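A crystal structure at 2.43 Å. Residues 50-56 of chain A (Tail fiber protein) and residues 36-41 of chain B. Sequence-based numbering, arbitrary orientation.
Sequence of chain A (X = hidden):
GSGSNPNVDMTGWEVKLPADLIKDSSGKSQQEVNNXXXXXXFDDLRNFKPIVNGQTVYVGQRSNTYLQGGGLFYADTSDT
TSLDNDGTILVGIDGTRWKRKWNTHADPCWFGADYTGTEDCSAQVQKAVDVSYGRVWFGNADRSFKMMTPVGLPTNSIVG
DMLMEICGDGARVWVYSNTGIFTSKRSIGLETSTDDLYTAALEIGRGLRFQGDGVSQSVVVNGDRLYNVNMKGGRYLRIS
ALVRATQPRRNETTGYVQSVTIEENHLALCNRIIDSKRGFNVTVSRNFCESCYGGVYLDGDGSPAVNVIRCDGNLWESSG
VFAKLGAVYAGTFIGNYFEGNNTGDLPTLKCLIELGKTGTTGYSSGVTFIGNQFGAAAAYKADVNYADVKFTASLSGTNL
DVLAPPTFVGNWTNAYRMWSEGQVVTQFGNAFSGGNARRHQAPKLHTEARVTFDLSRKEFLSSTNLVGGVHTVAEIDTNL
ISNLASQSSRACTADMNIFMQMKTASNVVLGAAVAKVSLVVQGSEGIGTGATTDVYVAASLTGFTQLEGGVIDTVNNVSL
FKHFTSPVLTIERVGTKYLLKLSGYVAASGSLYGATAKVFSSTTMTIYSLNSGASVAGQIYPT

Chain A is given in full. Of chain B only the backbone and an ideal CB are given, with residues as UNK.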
# COMPACT_ATOMS: atom_id res chain seq x y z
N PRO A 50 -59.64 5.99 9.02
CA PRO A 50 -59.48 5.78 7.58
C PRO A 50 -60.82 5.63 6.88
O PRO A 50 -61.79 5.11 7.44
CB PRO A 50 -58.66 4.49 7.49
CG PRO A 50 -58.97 3.77 8.76
CD PRO A 50 -59.15 4.84 9.80
N ILE A 51 -60.87 6.11 5.64
CA ILE A 51 -62.11 6.02 4.87
C ILE A 51 -62.22 4.68 4.13
O ILE A 51 -63.33 4.18 3.95
CB ILE A 51 -62.22 7.20 3.90
CG1 ILE A 51 -61.04 7.23 2.93
CG2 ILE A 51 -62.29 8.51 4.66
CD1 ILE A 51 -61.19 8.26 1.84
N VAL A 52 -61.10 4.10 3.71
CA VAL A 52 -61.09 2.78 3.08
C VAL A 52 -60.01 1.94 3.76
O VAL A 52 -59.19 2.44 4.53
CB VAL A 52 -60.84 2.85 1.56
CG1 VAL A 52 -62.00 3.54 0.85
CG2 VAL A 52 -59.53 3.57 1.26
N ASN A 53 -60.04 0.64 3.48
CA ASN A 53 -59.04 -0.27 4.01
C ASN A 53 -57.76 -0.16 3.20
O ASN A 53 -57.79 -0.19 1.97
CB ASN A 53 -59.56 -1.71 4.00
CG ASN A 53 -60.64 -1.95 5.04
OD1 ASN A 53 -61.11 -1.01 5.69
ND2 ASN A 53 -61.04 -3.20 5.19
N GLY A 54 -56.63 -0.02 3.90
CA GLY A 54 -55.36 0.17 3.22
C GLY A 54 -55.13 1.55 2.67
O GLY A 54 -54.31 1.72 1.76
N GLN A 55 -55.83 2.56 3.20
CA GLN A 55 -55.64 3.92 2.73
C GLN A 55 -54.27 4.43 3.14
O GLN A 55 -53.79 4.15 4.24
CB GLN A 55 -56.74 4.83 3.29
CG GLN A 55 -56.66 6.28 2.84
CD GLN A 55 -57.54 7.20 3.66
OE1 GLN A 55 -58.00 6.84 4.74
NE2 GLN A 55 -57.78 8.41 3.16
N THR A 56 -53.62 5.16 2.24
CA THR A 56 -52.37 5.84 2.54
C THR A 56 -52.63 7.33 2.63
O THR A 56 -53.18 7.93 1.70
CB THR A 56 -51.29 5.55 1.49
OG1 THR A 56 -51.18 4.14 1.29
CG2 THR A 56 -49.95 6.09 1.96
N UNK B 36 -59.25 9.48 -6.38
CA UNK B 36 -57.80 9.58 -6.57
C UNK B 36 -57.02 9.42 -5.27
O UNK B 36 -55.80 9.28 -5.31
CB UNK B 36 -57.45 10.93 -7.21
N UNK B 37 -57.70 9.42 -4.12
CA UNK B 37 -57.08 9.15 -2.83
C UNK B 37 -57.31 7.71 -2.37
O UNK B 37 -56.92 7.37 -1.25
CB UNK B 37 -57.62 10.12 -1.78
N UNK B 38 -57.93 6.88 -3.20
CA UNK B 38 -58.27 5.50 -2.85
C UNK B 38 -57.54 4.49 -3.73
O UNK B 38 -57.96 3.33 -3.81
CB UNK B 38 -59.78 5.29 -2.96
N UNK B 39 -56.46 4.90 -4.39
CA UNK B 39 -55.73 4.05 -5.32
C UNK B 39 -54.72 3.22 -4.54
O UNK B 39 -53.58 3.62 -4.31
CB UNK B 39 -55.04 4.88 -6.40
N UNK B 40 -55.15 2.03 -4.12
CA UNK B 40 -54.32 1.18 -3.28
C UNK B 40 -53.36 0.31 -4.10
O UNK B 40 -52.18 0.20 -3.75
CB UNK B 40 -55.21 0.29 -2.41
N UNK B 41 -53.84 -0.28 -5.18
CA UNK B 41 -53.07 -1.24 -5.97
C UNK B 41 -52.89 -0.74 -7.40
O UNK B 41 -53.47 0.26 -7.82
CB UNK B 41 -53.76 -2.61 -5.97

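Position 36 is out of reach of this stretch of chain A. Its ideal CB has nothing of the other stretch within 5.5 Å, so this contact sets no preference. The deposited residue is B:Ser36. Its OG is hydrogen-bonded elsewhere in the structure.

At position 37 the CA-to-CB bond points sideways. The ideal CB is 5.2 Å from A:Gln55 NE2 and 5.4 Å from A:Ile51 CD1. Phi and psi are -99° and 4°, which many residues can adopt. Chain A offers an aliphatic end and an amide, both more than 5 Å from the ideal CB, so there is no tight pocket. An apolar or a polar side chain could fit. The residue is B:Leu37, with rotamer mt. B:Leu37 CB, its nearest side-chain atom, is 5.2 Å from A:Gln55 NE2. The backbone comes closer: B:Leu37 O lies 4.2 Å from A:Gln55 CG. That carbonyl accepts from two waters, each 2.9 Å from B:Leu37 O. Water 1 also accepts from A:Gln55 NE2 and donates to A:Thr56 O, both at 3.1 Å. Water 2 accepts from A:Thr56 N at 3.1 Å. On chain A, A:Ile51 N donates to A:Gln55 OE1 at 3.1 Å, so both ends of that amide are used.

Position 38 also points sideways, and its ideal CB is 4.6 Å from A:Val52 CG2. Chain A presents the methyl groups of A:Val52 and A:Ile51 here. Leucine, methionine or a long chain with an aliphatic stem would suit. The residue is B:Lys38, extended after chi1 as mttt. Its CE lies 4.1 Å from A:Val52 CG1 and 4.2 Å from A:Ile51 CD1. The contact is apolar, and NZ is hydrogen-bonded elsewhere.

Position 39 is out of reach of this stretch of chain A, which leaves the choice open. The residue is B:Leu39.

Position 40 faces the type II turn from A:Val52 to A:Gln55. The CA-to-CB bond is sideways, with the ideal CB 4.5 Å from A:Gly54 O and 5.1 Å from A:Asn53 O. Two carbonyl oxygens favour a donor or a positive charge, though a long flexible chain could simply pass by. The residue is B:Lys40. Its CD is 4.0 Å from A:Asn53 O and its CE is 4.1 Å from A:Gly54 CA. An ideal CB on A:Gly54 would sit 2.6 Å from B:Lys40 CE, a clash; the positive phi of A:Gly54 also favours glycine. NZ makes its hydrogen bond elsewhere.

Position 41 is again out of reach. It immediately precedes a helix, where serine, threonine, aspartate or asparagine would suit. The residue is B:Thr41, whose side chain caps a backbone N just past the stretch.

Chain B (36-41) SLKLKT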
# COMPACT_ATOMS: atom_id res chain seq x y z
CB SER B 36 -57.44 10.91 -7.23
OG SER B 36 -58.08 11.99 -6.58
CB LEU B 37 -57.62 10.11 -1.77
CG LEU B 37 -57.84 11.57 -2.19
CD1 LEU B 37 -58.53 12.34 -1.09
CD2 LEU B 37 -56.50 12.21 -2.55
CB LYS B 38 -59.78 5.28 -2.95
CG LYS B 38 -60.63 6.33 -2.27
CD LYS B 38 -62.10 6.11 -2.61
CE LYS B 38 -63.01 6.72 -1.57
NZ LYS B 38 -64.42 6.28 -1.76
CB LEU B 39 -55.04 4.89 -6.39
CG LEU B 39 -55.96 5.79 -7.20
CD1 LEU B 39 -55.16 6.63 -8.18
CD2 LEU B 39 -57.00 4.96 -7.94
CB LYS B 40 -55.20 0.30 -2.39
CG LYS B 40 -54.44 -0.82 -1.69
CD LYS B 40 -55.35 -1.68 -0.85
CE LYS B 40 -54.56 -2.44 0.21
NZ LYS B 40 -55.03 -3.85 0.31
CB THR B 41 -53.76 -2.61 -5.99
OG1 THR B 41 -54.98 -2.52 -6.74
CG2 THR B 41 -54.08 -3.07 -4.57
O HOH W 1 -55.92 9.13 0.84
O HOH W 2 -55.33 5.17 -0.29
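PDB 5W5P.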